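Local coordinates for ribosomal protein uL16 3-hydroxylase (Escherichia coli, PDB 4CCL) that hydroxylates a specific arginine of ribosomal protein uL16, using ferrous iron, 2-oxoglutarate and dioxygen, and thereby regulates growth, at residues W9-L13 with P99-L103; V22-F28 with E174-Y180; E262-F268 with I314-Y319. All coordinates share one frame; numbering follows the deposited sequence.

Contact 1: W9-L13 with P99-L103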
loop_
_atom_site.group_PDB
_atom_site.type_symbol
_atom_site.label_atom_id
_atom_site.label_comp_id
_atom_site.label_asym_id
_atom_site.label_seq_id
_atom_site.Cartn_x
_atom_site.Cartn_y
_atom_site.Cartn_z
ATOM N N TRP B 9 -37.613 -3.849 -14.635
ATOM C CA TRP B 9 -36.386 -3.245 -14.112
ATOM C C TRP B 9 -36.532 -2.019 -13.200
ATOM O O TRP B 9 -35.891 -1.968 -12.154
ATOM C CB TRP B 9 -35.344 -3.020 -15.221
ATOM C CG TRP B 9 -34.586 -4.269 -15.599
ATOM C CD1 TRP B 9 -34.804 -5.063 -16.686
ATOM C CD2 TRP B 9 -33.497 -4.864 -14.883
ATOM N NE1 TRP B 9 -33.915 -6.112 -16.696
ATOM C CE2 TRP B 9 -33.100 -6.014 -15.594
ATOM C CE3 TRP B 9 -32.810 -4.537 -13.707
ATOM C CZ2 TRP B 9 -32.056 -6.834 -15.177
ATOM C CZ3 TRP B 9 -31.775 -5.353 -13.291
ATOM C CH2 TRP B 9 -31.408 -6.487 -14.024
ATOM N N PRO B 10 -37.335 -1.015 -13.604
ATOM C CA PRO B 10 -37.466 0.158 -12.729
ATOM C C PRO B 10 -37.956 -0.214 -11.332
ATOM O O PRO B 10 -37.386 0.236 -10.332
ATOM C CB PRO B 10 -38.523 0.998 -13.443
ATOM C CG PRO B 10 -38.367 0.648 -14.877
ATOM C CD PRO B 10 -38.001 -0.806 -14.904
ATOM N N ASP B 11 -38.974 -1.068 -11.277
ATOM C CA ASP B 11 -39.533 -1.520 -10.012
ATOM C C ASP B 11 -38.503 -2.262 -9.169
ATOM O O ASP B 11 -38.449 -2.091 -7.951
ATOM C CB ASP B 11 -40.749 -2.417 -10.249
ATOM C CG ASP B 11 -41.218 -3.099 -8.980
ATOM O OD1 ASP B 11 -41.736 -2.400 -8.084
ATOM O OD2 ASP B 11 -41.055 -4.333 -8.871
ATOM N N PHE B 12 -37.693 -3.085 -9.826
ATOM C CA PHE B 12 -36.694 -3.890 -9.137
ATOM C C PHE B 12 -35.594 -3.015 -8.552
ATOM O O PHE B 12 -35.262 -3.125 -7.370
ATOM C CB PHE B 12 -36.087 -4.920 -10.088
ATOM C CG PHE B 12 -34.955 -5.701 -9.489
ATOM C CD1 PHE B 12 -35.204 -6.808 -8.695
ATOM C CD2 PHE B 12 -33.639 -5.328 -9.718
ATOM C CE1 PHE B 12 -34.164 -7.530 -8.144
ATOM C CE2 PHE B 12 -32.594 -6.046 -9.169
ATOM C CZ PHE B 12 -32.856 -7.148 -8.380
ATOM N N LEU B 13 -35.033 -2.156 -9.396
ATOM C CA LEU B 13 -33.995 -1.225 -8.988
ATOM C C LEU B 13 -34.488 -0.333 -7.862
ATOM O O LEU B 13 -33.736 -0.008 -6.945
ATOM C CB LEU B 13 -33.551 -0.362 -10.172
ATOM C CG LEU B 13 -32.839 -1.090 -11.312
ATOM C CD1 LEU B 13 -32.453 -0.126 -12.424
ATOM C CD2 LEU B 13 -31.622 -1.825 -10.789
ATOM N N PRO B 99 -28.574 -10.144 -20.410
ATOM C CA PRO B 99 -29.785 -9.499 -19.881
ATOM C C PRO B 99 -29.550 -8.615 -18.651
ATOM O O PRO B 99 -30.396 -7.780 -18.334
ATOM C CB PRO B 99 -30.676 -10.689 -19.506
ATOM C CG PRO B 99 -30.238 -11.780 -20.405
ATOM C CD PRO B 99 -28.760 -11.599 -20.563
ATOM N N PHE B 100 -28.422 -8.793 -17.976
ATOM C CA PHE B 100 -28.160 -8.089 -16.721
ATOM C C PHE B 100 -27.432 -6.755 -16.899
ATOM O O PHE B 100 -27.037 -6.119 -15.927
ATOM C CB PHE B 100 -27.445 -9.004 -15.727
ATOM C CG PHE B 100 -28.286 -10.164 -15.276
ATOM C CD1 PHE B 100 -29.183 -10.026 -14.227
ATOM C CD2 PHE B 100 -28.194 -11.388 -15.916
ATOM C CE1 PHE B 100 -29.961 -11.091 -13.818
ATOM C CE2 PHE B 100 -28.970 -12.457 -15.510
ATOM C CZ PHE B 100 -29.853 -12.308 -14.460
ATOM N N ARG B 101 -27.242 -6.355 -18.151
ATOM C CA ARG B 101 -26.604 -5.082 -18.469
ATOM C C ARG B 101 -27.422 -3.862 -18.034
ATOM O O ARG B 101 -26.946 -2.729 -18.117
ATOM C CB ARG B 101 -26.263 -5.009 -19.957
ATOM C CG ARG B 101 -25.209 -6.014 -20.367
ATOM C CD ARG B 101 -24.254 -5.445 -21.413
ATOM N NE ARG B 101 -22.856 -5.914 -21.401
ATOM C CZ ARG B 101 -22.390 -7.103 -21.006
ATOM N NH1 ARG B 101 -23.175 -8.065 -20.539
ATOM N NH2 ARG B 101 -21.088 -7.332 -21.092
ATOM N N GLU B 102 -28.650 -4.096 -17.579
ATOM C CA GLU B 102 -29.437 -3.048 -16.931
ATOM C C GLU B 102 -28.762 -2.567 -15.644
ATOM O O GLU B 102 -29.118 -1.527 -15.091
ATOM C CB GLU B 102 -30.856 -3.540 -16.645
ATOM C CG GLU B 102 -31.675 -3.824 -17.896
ATOM C CD GLU B 102 -32.013 -2.567 -18.675
ATOM O OE1 GLU B 102 -31.920 -1.462 -18.096
ATOM O OE2 GLU B 102 -32.371 -2.684 -19.866
ATOM N N LEU B 103 -27.778 -3.338 -15.189
ATOM C CA LEU B 103 -26.927 -2.975 -14.066
ATOM C C LEU B 103 -25.525 -2.763 -14.634
ATOM O O LEU B 103 -25.177 -3.358 -15.654
ATOM C CB LEU B 103 -26.925 -4.102 -13.027
ATOM C CG LEU B 103 -28.200 -4.276 -12.196
ATOM C CD1 LEU B 103 -28.247 -5.651 -11.547
ATOM C CD2 LEU B 103 -28.294 -3.183 -11.143
HETATM O O HOH W 1 -32.657 -7.624 -19.388
#
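Trp9 lays one face of its indole against the aliphatic part of Glu102, a CH-pi contact. Glu102 CG stands 3.4 Å from the centroid of the Trp9 five-membered ring and only 8° off its normal, while Glu102 CB sits over the middle of the fused ring system. A bend at chi2 (-68°) then turns the Glu102 chain, and the carboxylate plane ends 36° from the indole plane. The benzo end of the indole meets apolar groups. Phe100 CD1 comes in at the ring edge, 4.2 Å from Trp9 CH2. Leu103 CG lies 3.9 Å from Trp9 CZ3, the Leu103 side chain crossing that of Trp9 at about a right angle. One helical turn on, Leu13 and Leu103 slide past each other in opposite directions, with Leu13 CD2 3.6 Å from Leu103 CD2. Were Trp9 an alanine, Glu102 would probably lose the surface its methylenes lie on, and a gap would open beside Phe100 and Leu103. Helix 9-15 is thus fastened to the loop leading into strand 108-116, and Phe12 and Phe100 both reach Phe132, so this is an N-terminal helix packed against the beta core of a JmjC oxygenase domain.

Contact 2: V22-F28 with E174-Y180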
loop_
_atom_site.group_PDB
_atom_site.type_symbol
_atom_site.label_atom_id
_atom_site.label_comp_id
_atom_site.label_asym_id
_atom_site.label_seq_id
_atom_site.Cartn_x
_atom_site.Cartn_y
_atom_site.Cartn_z
ATOM N N VAL B 22 -35.624 -11.192 -3.507
ATOM C CA VAL B 22 -36.879 -11.618 -4.121
ATOM C C VAL B 22 -36.725 -12.937 -4.855
ATOM O O VAL B 22 -35.627 -13.312 -5.257
ATOM C CB VAL B 22 -37.433 -10.590 -5.137
ATOM C CG1 VAL B 22 -38.817 -10.120 -4.720
ATOM C CG2 VAL B 22 -36.479 -9.425 -5.322
ATOM N N VAL B 23 -37.836 -13.643 -5.015
ATOM C CA VAL B 23 -37.898 -14.732 -5.970
ATOM C C VAL B 23 -38.610 -14.188 -7.192
ATOM O O VAL B 23 -39.763 -13.765 -7.110
ATOM C CB VAL B 23 -38.677 -15.941 -5.433
ATOM C CG1 VAL B 23 -38.815 -16.999 -6.519
ATOM C CG2 VAL B 23 -37.986 -16.516 -4.212
ATOM N N LEU B 24 -37.922 -14.185 -8.325
ATOM C CA LEU B 24 -38.541 -13.733 -9.555
ATOM C C LEU B 24 -38.944 -14.988 -10.304
ATOM O O LEU B 24 -38.096 -15.720 -10.817
ATOM C CB LEU B 24 -37.543 -12.917 -10.375
ATOM C CG LEU B 24 -36.804 -11.811 -9.613
ATOM C CD1 LEU B 24 -35.590 -11.335 -10.389
ATOM C CD2 LEU B 24 -37.734 -10.642 -9.304
ATOM N N LYS B 25 -40.249 -15.232 -10.366
ATOM C CA LYS B 25 -40.768 -16.461 -10.943
ATOM C C LYS B 25 -40.822 -16.318 -12.453
ATOM O O LYS B 25 -41.284 -15.298 -12.964
ATOM C CB LYS B 25 -42.162 -16.768 -10.395
ATOM C CG LYS B 25 -42.232 -16.981 -8.888
ATOM C CD LYS B 25 -42.593 -18.417 -8.533
ATOM C CE LYS B 25 -41.375 -19.322 -8.537
ATOM N NZ LYS B 25 -41.770 -20.757 -8.436
ATOM N N ARG B 26 -40.347 -17.345 -13.154
ATOM C CA ARG B 26 -40.284 -17.341 -14.614
ATOM C C ARG B 26 -39.541 -16.111 -15.125
ATOM O O ARG B 26 -39.999 -15.447 -16.056
ATOM C CB ARG B 26 -41.686 -17.393 -15.226
ATOM C CG ARG B 26 -42.555 -18.527 -14.718
ATOM C CD ARG B 26 -42.474 -19.757 -15.609
ATOM N NE ARG B 26 -43.804 -20.212 -16.007
ATOM C CZ ARG B 26 -44.255 -20.210 -17.258
ATOM N NH1 ARG B 26 -43.478 -19.790 -18.245
ATOM N NH2 ARG B 26 -45.482 -20.640 -17.523
ATOM N N GLY B 27 -38.412 -15.800 -14.493
ATOM C CA GLY B 27 -37.559 -14.713 -14.941
ATOM C C GLY B 27 -37.194 -14.954 -16.388
ATOM O O GLY B 27 -37.185 -14.034 -17.206
ATOM N N PHE B 28 -36.901 -16.211 -16.698
ATOM C CA PHE B 28 -36.760 -16.658 -18.073
ATOM C C PHE B 28 -37.904 -17.604 -18.410
ATOM O O PHE B 28 -38.151 -18.571 -17.687
ATOM C CB PHE B 28 -35.422 -17.365 -18.282
ATOM C CG PHE B 28 -34.234 -16.470 -18.112
ATOM C CD1 PHE B 28 -33.900 -15.548 -19.088
ATOM C CD2 PHE B 28 -33.444 -16.554 -16.976
ATOM C CE1 PHE B 28 -32.805 -14.724 -18.935
ATOM C CE2 PHE B 28 -32.348 -15.732 -16.818
ATOM C CZ PHE B 28 -32.028 -14.815 -17.798
ATOM N N GLU B 174 -38.481 -23.538 -9.854
ATOM C CA GLU B 174 -38.678 -24.213 -11.127
ATOM C C GLU B 174 -37.692 -23.614 -12.126
ATOM O O GLU B 174 -37.217 -22.498 -11.923
ATOM C CB GLU B 174 -40.121 -24.017 -11.600
ATOM C CG GLU B 174 -41.176 -24.171 -10.502
ATOM C CD GLU B 174 -41.444 -25.618 -10.117
ATOM O OE1 GLU B 174 -40.715 -26.512 -10.593
ATOM O OE2 GLU B 174 -42.393 -25.863 -9.340
ATOM N N PRO B 175 -37.358 -24.358 -13.197
ATOM C CA PRO B 175 -36.457 -23.812 -14.220
ATOM C C PRO B 175 -36.954 -22.481 -14.782
ATOM O O PRO B 175 -38.120 -22.366 -15.158
ATOM C CB PRO B 175 -36.465 -24.890 -15.314
ATOM C CG PRO B 175 -37.623 -25.796 -14.986
ATOM C CD PRO B 175 -37.747 -25.745 -13.499
ATOM N N GLY B 176 -36.067 -21.492 -14.832
ATOM C CA GLY B 176 -36.425 -20.159 -15.278
ATOM C C GLY B 176 -36.584 -19.173 -14.135
ATOM O O GLY B 176 -36.540 -17.959 -14.343
ATOM N N ASP B 177 -36.768 -19.694 -12.925
ATOM C CA ASP B 177 -36.903 -18.851 -11.743
ATOM C C ASP B 177 -35.565 -18.245 -11.335
ATOM O O ASP B 177 -34.505 -18.844 -11.536
ATOM C CB ASP B 177 -37.494 -19.640 -10.574
ATOM C CG ASP B 177 -38.885 -20.164 -10.865
ATOM O OD1 ASP B 177 -39.602 -19.552 -11.686
ATOM O OD2 ASP B 177 -39.263 -21.190 -10.266
ATOM N N ILE B 178 -35.624 -17.046 -10.764
ATOM C CA ILE B 178 -34.429 -16.353 -10.301
ATOM C C ILE B 178 -34.613 -15.893 -8.865
ATOM O O ILE B 178 -35.666 -15.366 -8.503
ATOM C CB ILE B 178 -34.125 -15.121 -11.165
ATOM C CG1 ILE B 178 -34.154 -15.491 -12.646
ATOM C CG2 ILE B 178 -32.776 -14.523 -10.792
ATOM C CD1 ILE B 178 -34.069 -14.307 -13.557
ATOM N N LEU B 179 -33.589 -16.105 -8.047
ATOM C CA LEU B 179 -33.584 -15.604 -6.684
ATOM C C LEU B 179 -32.529 -14.510 -6.539
ATOM O O LEU B 179 -31.331 -14.789 -6.575
ATOM C CB LEU B 179 -33.300 -16.748 -5.710
ATOM C CG LEU B 179 -33.071 -16.399 -4.239
ATOM C CD1 LEU B 179 -34.296 -15.727 -3.646
ATOM C CD2 LEU B 179 -32.707 -17.646 -3.447
ATOM N N TYR B 180 -32.974 -13.267 -6.374
ATOM C CA TYR B 180 -32.054 -12.164 -6.128
ATOM C C TYR B 180 -31.809 -11.991 -4.639
ATOM O O TYR B 180 -32.750 -11.788 -3.872
ATOM C CB TYR B 180 -32.565 -10.840 -6.699
ATOM C CG TYR B 180 -31.777 -9.669 -6.152
ATOM C CD1 TYR B 180 -30.470 -9.444 -6.562
ATOM C CD2 TYR B 180 -32.320 -8.815 -5.198
ATOM C CE1 TYR B 180 -29.732 -8.393 -6.055
ATOM C CE2 TYR B 180 -31.587 -7.762 -4.685
ATOM C CZ TYR B 180 -30.293 -7.558 -5.119
ATOM O OH TYR B 180 -29.556 -6.515 -4.618
#
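Ile178 fills the apolar centre between the two segments. Its CG1 branch runs beside the backbone N (chi1 -50°), bringing Ile178 CD1 to 3.8 Å from Gly27 CA and to 4.0 Å from Phe28 CE2, while Leu24 crosses Ile178 obliquely, its CD1 lying by Ile178 CB. Val22, on the same face of the sheet, puts CG2 at the edge of the Tyr180 ring. On the other face Val23 CG2 meets Leu179 CD1 at 3.8 Å, and Leu179 also touches Trp142 and Val144 of strand 140-145. Paired backbone bonds, Val22 with Tyr180 and Leu24 with Ile178, join the strands as antiparallel neighbours. Beyond them lie two type II turns. Phe28 N reaches a lone pair of Gly176 O, 3.0 Å away and in the carbonyl plane. Asp177 holds the outer edge: Arg26 N meets its OD1 nearly along the C-O axis, 2.8 Å away and almost straight at 174°. Its OD2 receives Lys25 NZ from above the carboxylate plane, in a salt bridge of 3.1 Å; Glu174 N makes a short, less certain approach from the opposite face. With Arg26 N and Lys25 NZ fixing its rotation, this buried carboxylate is likely to stay ionised and to hold the two turns together beside the edge strand.

Contact 3: E262-F268 with I314-Y319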
loop_
_atom_site.group_PDB
_atom_site.type_symbol
_atom_site.label_atom_id
_atom_site.label_comp_id
_atom_site.label_asym_id
_atom_site.label_seq_id
_atom_site.Cartn_x
_atom_site.Cartn_y
_atom_site.Cartn_z
ATOM N N GLU B 262 -5.596 13.134 -12.794
ATOM C CA GLU B 262 -5.534 11.926 -13.616
ATOM C C GLU B 262 -5.291 10.628 -12.847
ATOM O O GLU B 262 -5.819 9.576 -13.204
ATOM C CB GLU B 262 -4.523 12.088 -14.754
ATOM C CG GLU B 262 -4.979 13.061 -15.829
ATOM C CD GLU B 262 -6.324 12.686 -16.427
ATOM O OE1 GLU B 262 -6.358 11.812 -17.320
ATOM O OE2 GLU B 262 -7.348 13.262 -16.002
ATOM N N HIS B 263 -4.487 10.718 -11.792
ATOM C CA HIS B 263 -3.922 9.545 -11.129
ATOM C C HIS B 263 -4.943 8.553 -10.562
ATOM O O HIS B 263 -4.841 7.345 -10.807
ATOM C CB HIS B 263 -2.927 9.984 -10.052
ATOM C CG HIS B 263 -1.757 10.736 -10.600
ATOM N ND1 HIS B 263 -1.035 11.650 -9.850
ATOM C CD2 HIS B 263 -1.174 10.721 -11.818
ATOM C CE1 HIS B 263 -0.068 12.155 -10.586
ATOM N NE2 HIS B 263 -0.128 11.607 -11.793
ATOM N N PHE B 264 -5.924 9.052 -9.814
ATOM C CA PHE B 264 -6.937 8.166 -9.245
ATOM C C PHE B 264 -7.783 7.496 -10.321
ATOM O O PHE B 264 -7.983 6.278 -10.295
ATOM C CB PHE B 264 -7.853 8.898 -8.262
ATOM C CG PHE B 264 -8.985 8.045 -7.762
ATOM C CD1 PHE B 264 -8.746 6.758 -7.313
ATOM C CD2 PHE B 264 -10.284 8.522 -7.752
ATOM C CE1 PHE B 264 -9.771 5.968 -6.859
ATOM C CE2 PHE B 264 -11.320 7.731 -7.295
ATOM C CZ PHE B 264 -11.061 6.451 -6.849
ATOM N N LYS B 265 -8.281 8.301 -11.254
ATOM C CA LYS B 265 -9.095 7.812 -12.359
ATOM C C LYS B 265 -8.360 6.739 -13.148
ATOM O O LYS B 265 -8.944 5.726 -13.541
ATOM C CB LYS B 265 -9.456 8.969 -13.290
ATOM C CG LYS B 265 -10.152 8.537 -14.565
ATOM C CD LYS B 265 -10.004 9.575 -15.661
ATOM C CE LYS B 265 -10.490 10.943 -15.208
ATOM N NZ LYS B 265 -10.258 11.989 -16.246
ATOM N N GLN B 266 -7.072 6.970 -13.365
ATOM C CA GLN B 266 -6.244 6.069 -14.147
ATOM C C GLN B 266 -6.034 4.764 -13.394
ATOM O O GLN B 266 -6.217 3.677 -13.958
ATOM C CB GLN B 266 -4.904 6.729 -14.467
ATOM C CG GLN B 266 -4.159 6.111 -15.629
ATOM C CD GLN B 266 -3.632 7.161 -16.584
ATOM O OE1 GLN B 266 -4.290 8.171 -16.833
ATOM N NE2 GLN B 266 -2.437 6.935 -17.116
ATOM N N TRP B 267 -5.667 4.867 -12.116
ATOM C CA TRP B 267 -5.500 3.661 -11.308
ATOM C C TRP B 267 -6.763 2.821 -11.277
ATOM O O TRP B 267 -6.710 1.616 -11.515
ATOM C CB TRP B 267 -5.108 3.957 -9.864
ATOM C CG TRP B 267 -5.378 2.753 -8.997
ATOM C CD1 TRP B 267 -4.709 1.560 -9.024
ATOM C CD2 TRP B 267 -6.409 2.608 -8.016
ATOM N NE1 TRP B 267 -5.248 0.691 -8.109
ATOM C CE2 TRP B 267 -6.300 1.312 -7.472
ATOM C CE3 TRP B 267 -7.416 3.452 -7.529
ATOM C CZ2 TRP B 267 -7.145 0.836 -6.477
ATOM C CZ3 TRP B 267 -8.259 2.978 -6.538
ATOM C CH2 TRP B 267 -8.118 1.684 -6.023
ATOM N N PHE B 268 -7.891 3.447 -10.953
ATOM C CA PHE B 268 -9.144 2.708 -10.850
ATOM C C PHE B 268 -9.526 2.121 -12.196
ATOM O O PHE B 268 -10.087 1.031 -12.266
ATOM C CB PHE B 268 -10.277 3.574 -10.301
ATOM C CG PHE B 268 -11.480 2.783 -9.879
ATOM C CD1 PHE B 268 -11.473 2.082 -8.687
ATOM C CD2 PHE B 268 -12.613 2.732 -10.674
ATOM C CE1 PHE B 268 -12.571 1.350 -8.292
ATOM C CE2 PHE B 268 -13.715 2.002 -10.283
ATOM C CZ PHE B 268 -13.693 1.309 -9.089
ATOM N N ILE B 314 -14.122 5.291 -18.388
ATOM C CA ILE B 314 -14.094 6.335 -17.374
ATOM C C ILE B 314 -13.676 7.638 -18.038
ATOM O O ILE B 314 -12.530 7.792 -18.465
ATOM C CB ILE B 314 -13.127 5.994 -16.227
ATOM C CG1 ILE B 314 -13.242 4.511 -15.864
ATOM C CG2 ILE B 314 -13.397 6.881 -15.017
ATOM C CD1 ILE B 314 -12.771 4.173 -14.465
ATOM N N GLY B 315 -14.607 8.582 -18.115
ATOM C CA GLY B 315 -14.393 9.785 -18.894
ATOM C C GLY B 315 -14.182 9.434 -20.354
ATOM O O GLY B 315 -14.968 8.689 -20.942
ATOM N N ASP B 316 -13.118 9.969 -20.940
ATOM C CA ASP B 316 -12.795 9.711 -22.341
ATOM C C ASP B 316 -11.790 8.575 -22.536
ATOM O O ASP B 316 -11.376 8.291 -23.660
ATOM C CB ASP B 316 -12.308 10.992 -23.022
ATOM C CG ASP B 316 -13.418 12.008 -23.212
ATOM O OD1 ASP B 316 -13.649 12.821 -22.292
ATOM O OD2 ASP B 316 -14.065 11.989 -24.281
ATOM N N ASP B 317 -11.391 7.937 -21.440
ATOM C CA ASP B 317 -10.437 6.834 -21.497
ATOM C C ASP B 317 -11.165 5.502 -21.391
ATOM O O ASP B 317 -12.122 5.375 -20.626
ATOM C CB ASP B 317 -9.434 6.947 -20.352
ATOM C CG ASP B 317 -8.948 8.364 -20.142
ATOM O OD1 ASP B 317 -8.569 9.018 -21.136
ATOM O OD2 ASP B 317 -8.951 8.824 -18.980
ATOM N N VAL B 318 -10.711 4.502 -22.141
ATOM C CA VAL B 318 -11.310 3.175 -22.015
ATOM C C VAL B 318 -10.274 2.231 -21.401
ATOM O O VAL B 318 -9.084 2.486 -21.503
ATOM C CB VAL B 318 -11.876 2.679 -23.369
ATOM C CG1 VAL B 318 -12.359 1.244 -23.279
ATOM C CG2 VAL B 318 -13.019 3.577 -23.812
ATOM N N TYR B 319 -10.718 1.201 -20.691
ATOM C CA TYR B 319 -9.796 0.255 -20.079
ATOM C C TYR B 319 -10.229 -1.175 -20.360
ATOM O O TYR B 319 -11.348 -1.571 -20.029
ATOM C CB TYR B 319 -9.698 0.490 -18.570
ATOM C CG TYR B 319 -9.236 1.881 -18.196
ATOM C CD1 TYR B 319 -10.140 2.929 -18.088
ATOM C CD2 TYR B 319 -7.895 2.146 -17.951
ATOM C CE1 TYR B 319 -9.723 4.200 -17.748
ATOM C CE2 TYR B 319 -7.468 3.416 -17.609
ATOM C CZ TYR B 319 -8.387 4.440 -17.509
ATOM O OH TYR B 319 -7.973 5.709 -17.169
#
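Phe268 presents a ring edge to Ile314: Ile314 CD1 lies near the ring plane, 4.1 Å from Phe268 CD2, with the two side chains at about a right angle. Trp267 CZ3 is also in plane at an edge of this ring, and at an edge of the Phe264 ring too. Tyr319 drives its hydroxyl end at the helix backbone, with OH 3.5 Å from Gln266 CA, while the Gln266 amide is turned 55° from the phenol plane. Both segments belong to the ROXA-like winged-helix region, where helix 263-272 packs against the hairpin of strands 311-314 and 317-320; a type II' turn closes the hairpin, with Gly315 supplying the positive phi. Met247 of the second subunit packs on Lys265 and Ile314. With CG anti to its N (chi1 173°), Lys265 runs past Ile314 in the opposite direction, CG 3.7 Å from Ile314 CG2. A bend at chi3 (-55°) then carries NZ to Glu262 OE2, a salt bridge of 3.2 Å in which NZ meets OE2 on its syn side. Asp317 crosses the lysine chain at about a right angle, its OD2 3.6 Å from Lys265 CD. Lys265 NZ remains 4.4 Å from Asp317 OD2, beyond a salt bridge, yet its charge probably eases the nearness of the Glu262 and Asp317 carboxylates.

In the fold
Contacts 1 and 2 are neighbours, their centres 14 Å apart, and their segments alternate along the chain: helix 9-15 and strand 22-24 come first, then 99-103 and 174-180. They touch directly where Phe12 packs on Tyr180 and Val22, and where Pro99 meets Phe28. The N-terminal residues are thereby woven into the JmjC sheet, with strand 22-24 as an edge strand beside 178-181. Contact 3 follows later in the chain, in the winged-helix region, its centre about 26 Å from that of contact 1 and 37 Å from that of contact 2. Contacts 1 and 3 both touch the second subunit of the homodimer, whereas contact 2 stays within one chain.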